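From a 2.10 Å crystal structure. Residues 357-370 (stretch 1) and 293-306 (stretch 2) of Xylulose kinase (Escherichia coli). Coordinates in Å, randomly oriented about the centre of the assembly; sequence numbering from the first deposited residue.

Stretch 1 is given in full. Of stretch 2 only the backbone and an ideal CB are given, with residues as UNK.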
# COMPACT_ATOMS: atom_id res chain seq x y z
N GLY A 357 -9.95 10.41 4.32
CA GLY A 357 -10.65 10.04 3.09
C GLY A 357 -9.99 10.62 1.85
O GLY A 357 -8.88 11.10 1.91
N PRO A 358 -10.71 10.57 0.73
CA PRO A 358 -10.15 10.90 -0.58
C PRO A 358 -9.63 12.32 -0.69
O PRO A 358 -8.70 12.56 -1.42
CB PRO A 358 -11.34 10.71 -1.50
CG PRO A 358 -12.18 9.75 -0.81
CD PRO A 358 -12.08 10.04 0.63
N ASN A 359 -10.23 13.24 0.04
CA ASN A 359 -9.77 14.61 0.10
C ASN A 359 -8.34 14.70 0.68
O ASN A 359 -7.47 15.37 0.13
CB ASN A 359 -10.70 15.45 0.97
CG ASN A 359 -12.12 15.52 0.42
OD1 ASN A 359 -12.34 15.38 -0.76
ND2 ASN A 359 -13.06 15.75 1.31
N GLU A 360 -8.14 14.02 1.79
CA GLU A 360 -6.85 13.93 2.44
C GLU A 360 -5.84 13.26 1.51
O GLU A 360 -4.74 13.76 1.31
CB GLU A 360 -6.98 13.14 3.73
CG GLU A 360 -7.74 13.84 4.84
CD GLU A 360 -9.19 14.13 4.50
OE1 GLU A 360 -9.63 15.26 4.72
OE2 GLU A 360 -9.89 13.24 4.03
N LEU A 361 -6.25 12.13 0.95
CA LEU A 361 -5.41 11.38 0.04
C LEU A 361 -4.95 12.26 -1.10
O LEU A 361 -3.79 12.24 -1.49
CB LEU A 361 -6.16 10.17 -0.49
CG LEU A 361 -5.78 8.88 0.22
CD1 LEU A 361 -5.50 9.14 1.66
CD2 LEU A 361 -6.81 7.78 0.04
N ALA A 362 -5.87 13.04 -1.64
CA ALA A 362 -5.59 13.87 -2.79
C ALA A 362 -4.62 14.98 -2.43
O ALA A 362 -3.71 15.28 -3.18
CB ALA A 362 -6.86 14.45 -3.34
N ARG A 363 -4.82 15.59 -1.28
CA ARG A 363 -3.83 16.47 -0.72
C ARG A 363 -2.45 15.86 -0.56
O ARG A 363 -1.46 16.49 -0.86
CB ARG A 363 -4.30 17.02 0.61
CG ARG A 363 -4.60 18.47 0.56
CD ARG A 363 -3.52 19.35 1.04
NE ARG A 363 -4.13 20.51 1.66
CZ ARG A 363 -3.50 21.62 2.00
NH1 ARG A 363 -2.21 21.75 1.78
NH2 ARG A 363 -4.17 22.59 2.56
N ALA A 364 -2.40 14.63 -0.07
CA ALA A 364 -1.14 13.94 0.14
C ALA A 364 -0.33 13.78 -1.15
O ALA A 364 0.85 14.05 -1.18
CB ALA A 364 -1.37 12.62 0.79
N VAL A 365 -0.99 13.35 -2.21
CA VAL A 365 -0.36 13.19 -3.49
C VAL A 365 0.27 14.47 -4.03
O VAL A 365 1.43 14.48 -4.38
CB VAL A 365 -1.32 12.57 -4.52
CG1 VAL A 365 -0.59 12.30 -5.80
CG2 VAL A 365 -1.90 11.30 -3.99
N LEU A 366 -0.50 15.55 -4.05
CA LEU A 366 0.00 16.82 -4.52
C LEU A 366 1.24 17.25 -3.76
O LEU A 366 2.23 17.66 -4.34
CB LEU A 366 -1.08 17.90 -4.42
CG LEU A 366 -2.34 17.71 -5.26
CD1 LEU A 366 -3.21 18.95 -5.23
CD2 LEU A 366 -1.97 17.34 -6.66
N GLU A 367 1.18 17.14 -2.45
CA GLU A 367 2.24 17.62 -1.60
C GLU A 367 3.49 16.76 -1.75
O GLU A 367 4.59 17.27 -1.80
CB GLU A 367 1.79 17.71 -0.15
CG GLU A 367 0.74 18.79 0.08
CD GLU A 367 0.32 18.93 1.53
OE1 GLU A 367 0.19 17.92 2.23
OE2 GLU A 367 0.09 20.07 1.94
N GLY A 368 3.29 15.45 -1.83
CA GLY A 368 4.40 14.52 -1.97
C GLY A 368 5.11 14.56 -3.30
O GLY A 368 6.33 14.53 -3.37
N VAL A 369 4.35 14.61 -4.38
CA VAL A 369 4.93 14.89 -5.67
C VAL A 369 5.66 16.22 -5.65
O VAL A 369 6.77 16.32 -6.11
CB VAL A 369 3.87 14.88 -6.79
CG1 VAL A 369 4.50 15.29 -8.09
CG2 VAL A 369 3.24 13.52 -6.90
N GLY A 370 5.02 17.24 -5.09
CA GLY A 370 5.67 18.51 -4.83
C GLY A 370 7.00 18.39 -4.13
O GLY A 370 7.98 18.95 -4.57
N UNK A 293 6.77 12.37 -13.79
CA UNK A 293 5.77 12.95 -14.66
C UNK A 293 4.61 13.44 -13.81
O UNK A 293 3.68 12.72 -13.55
CB UNK A 293 5.30 11.94 -15.71
N UNK A 294 4.70 14.70 -13.39
CA UNK A 294 3.68 15.30 -12.53
C UNK A 294 2.34 15.19 -13.22
O UNK A 294 1.30 15.15 -12.57
CB UNK A 294 4.01 16.76 -12.21
N UNK A 295 2.38 15.15 -14.54
CA UNK A 295 1.20 14.94 -15.36
C UNK A 295 0.63 13.55 -15.13
O UNK A 295 -0.52 13.39 -14.76
CB UNK A 295 1.53 15.14 -16.84
N UNK A 296 1.46 12.55 -15.39
CA UNK A 296 1.02 11.18 -15.27
C UNK A 296 0.82 10.78 -13.81
O UNK A 296 0.37 9.67 -13.54
CB UNK A 296 2.03 10.25 -15.94
N UNK A 297 1.11 11.69 -12.89
CA UNK A 297 0.83 11.45 -11.48
C UNK A 297 -0.52 12.03 -11.09
O UNK A 297 -1.39 11.32 -10.60
CB UNK A 297 1.93 12.05 -10.60
N UNK A 298 -0.70 13.33 -11.35
CA UNK A 298 -1.96 14.02 -11.14
C UNK A 298 -3.15 13.29 -11.74
O UNK A 298 -4.19 13.16 -11.12
CB UNK A 298 -1.88 15.43 -11.73
N UNK A 299 -3.00 12.83 -12.97
CA UNK A 299 -4.03 12.03 -13.59
C UNK A 299 -4.35 10.81 -12.76
O UNK A 299 -5.48 10.33 -12.73
CB UNK A 299 -3.61 11.61 -15.00
N UNK A 300 -3.34 10.29 -12.07
CA UNK A 300 -3.47 9.02 -11.38
C UNK A 300 -4.12 9.23 -10.03
O UNK A 300 -5.12 8.58 -9.72
CB UNK A 300 -2.11 8.34 -11.22
N UNK A 301 -3.59 10.15 -9.24
CA UNK A 301 -4.30 10.66 -8.08
C UNK A 301 -5.78 10.94 -8.26
O UNK A 301 -6.56 10.81 -7.33
CB UNK A 301 -3.62 11.95 -7.62
N UNK A 302 -6.15 11.30 -9.48
CA UNK A 302 -7.54 11.52 -9.83
C UNK A 302 -8.28 10.21 -9.92
O UNK A 302 -9.25 10.00 -9.21
CB UNK A 302 -7.65 12.28 -11.15
N UNK A 303 -7.83 9.32 -10.78
CA UNK A 303 -8.57 8.10 -11.02
C UNK A 303 -8.49 7.14 -9.85
O UNK A 303 -9.49 6.54 -9.48
CB UNK A 303 -8.06 7.42 -12.29
N UNK A 304 -7.31 6.99 -9.29
CA UNK A 304 -7.15 6.49 -7.93
C UNK A 304 -8.18 6.82 -6.86
O UNK A 304 -8.63 5.94 -6.14
CB UNK A 304 -5.80 6.99 -7.42
N UNK A 305 -8.54 8.10 -6.76
CA UNK A 305 -9.43 8.55 -5.70
C UNK A 305 -10.80 8.57 -6.35
O UNK A 305 -11.76 9.09 -5.79
CB UNK A 305 -9.03 9.91 -5.12
N UNK A 306 -10.88 8.00 -7.54
CA UNK A 306 -12.12 7.93 -8.27
C UNK A 306 -12.67 9.29 -8.62
O UNK A 306 -13.76 9.40 -9.17
CB UNK A 306 -13.16 7.15 -7.46

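Stretch 2 runs antiparallel to the helix 358-370, with an angle of 169° between the axes and a closest approach of 10.0 Å, and the surface it meets is apolar: Val369, Leu366, Val365, Leu361 and Pro358, in that order along its own direction. No hydrogen bond crosses between the stretches; the contacts are van der Waals.

Position 293 directly precedes the helix and its CB points away from stretch 1. Serine, threonine, aspartate or asparagine would be usual at such an N-cap; the residue is Ser293, although its side chain makes no capping bond and is hydrogen-bonded elsewhere in the structure.

At 294 the CB points sideways, and its ideal position lies 4.4 Å from Val369 CG1. A small apolar residue would suit. It is Ala294, whose CB lies 4.5 Å from Val369 CG1. Positions 295 and 296 are out of reach of stretch 1, which gives no preference beyond helical geometry; they are Ala295 and Ser296.

Position 297 points toward stretch 1, its ideal CB 4.2 Å from Val369 CG2 and 5.4 Å from Val365 CG1. A small or medium apolar side chain, such as alanine, cysteine or valine, would suit these methyls. The residue is Cys297, with chi1 in m and its CB against Val369 CG2.

At 298 the CB points sideways, and the ideal CB stands 5.4 Å from Leu366 CD2, so an apolar chain long enough to reach Leu366, such as leucine, isoleucine or methionine, would suit. Leu298 brings its CD2 to 3.2 Å from Leu366 CD2, an apolar contact shorter than methyl groups usually make. Position 299 is out of reach and could well be polar; it is Asp299.

Position 300 also points sideways, with nothing of stretch 1 within 5.5 Å of its ideal CB, so contact needs a side chain that reaches well beyond CB, such as methionine or an aromatic. Trp300 has chi1 in t, and its CZ3 lies 4.4 Å from Val365 CG1, which sits at the ring edge, near its plane.

Position 301 is the most restrictive: its CB points toward stretch 1 and already lies 3.6 Å from Val365 CG1, which favours alanine or another small residue. Ala301 fills it, its CB in contact with that methyl.

Positions 302 and 303 make no contact and are permissive; they are Ala302 and the poorly ordered Lys303. At 304 CB points toward stretch 1, but nothing of it lies within 5.5 Å of the ideal CB, so an apolar residue of some length would suit; Leu304 still makes no contact within 4.5 Å.

At 305 CB points toward stretch 1, its ideal position 4.4 Å from Pro358 CB and 5.3 Å from Ala362 CB, which invites a compact residue such as threonine, valine or alanine. Thr305 places CG2 4.1 Å from Pro358 O and 4.3 Å from Leu361 CB, while OG1 donates to Ala301 O at 2.6 Å. Position 306 has a phi of 62°, which favours glycine, and Gly306 is found.

Stretch 2 (293-306) SAASCLDWAAKLTG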
# COMPACT_ATOMS: atom_id res chain seq x y z
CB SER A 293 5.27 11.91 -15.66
OG SER A 293 6.34 11.26 -16.30
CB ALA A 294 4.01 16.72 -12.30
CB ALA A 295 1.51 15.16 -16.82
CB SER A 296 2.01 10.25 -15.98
OG SER A 296 2.00 8.97 -15.36
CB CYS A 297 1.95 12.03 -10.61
SG CYS A 297 3.41 10.97 -10.45
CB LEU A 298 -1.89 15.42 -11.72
CG LEU A 298 -1.04 16.45 -11.00
CD1 LEU A 298 -1.50 17.85 -11.36
CD2 LEU A 298 -1.07 16.24 -9.50
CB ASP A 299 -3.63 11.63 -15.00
CG ASP A 299 -3.72 12.78 -15.97
OD1 ASP A 299 -2.95 12.79 -16.93
OD2 ASP A 299 -4.53 13.71 -15.85
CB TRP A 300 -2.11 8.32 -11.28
CG TRP A 300 -2.06 7.20 -10.30
CD1 TRP A 300 -2.36 5.90 -10.54
CD2 TRP A 300 -1.68 7.28 -8.94
NE1 TRP A 300 -2.18 5.16 -9.40
CE2 TRP A 300 -1.77 5.99 -8.40
CE3 TRP A 300 -1.26 8.32 -8.10
CZ2 TRP A 300 -1.47 5.72 -7.07
CZ3 TRP A 300 -0.97 8.05 -6.79
CH2 TRP A 300 -1.06 6.76 -6.29
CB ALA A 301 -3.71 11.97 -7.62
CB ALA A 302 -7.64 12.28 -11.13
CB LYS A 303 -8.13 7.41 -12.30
CG LYS A 303 -8.09 5.89 -12.20
CD LYS A 303 -9.49 5.30 -12.01
CE LYS A 303 -9.72 4.11 -12.92
NZ LYS A 303 -8.47 3.65 -13.56
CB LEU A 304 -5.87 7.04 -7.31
CG LEU A 304 -5.22 6.23 -6.21
CD1 LEU A 304 -5.00 4.80 -6.61
CD2 LEU A 304 -3.92 6.86 -5.82
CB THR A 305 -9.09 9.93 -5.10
OG1 THR A 305 -8.90 10.89 -6.14
CG2 THR A 305 -7.76 9.89 -4.42
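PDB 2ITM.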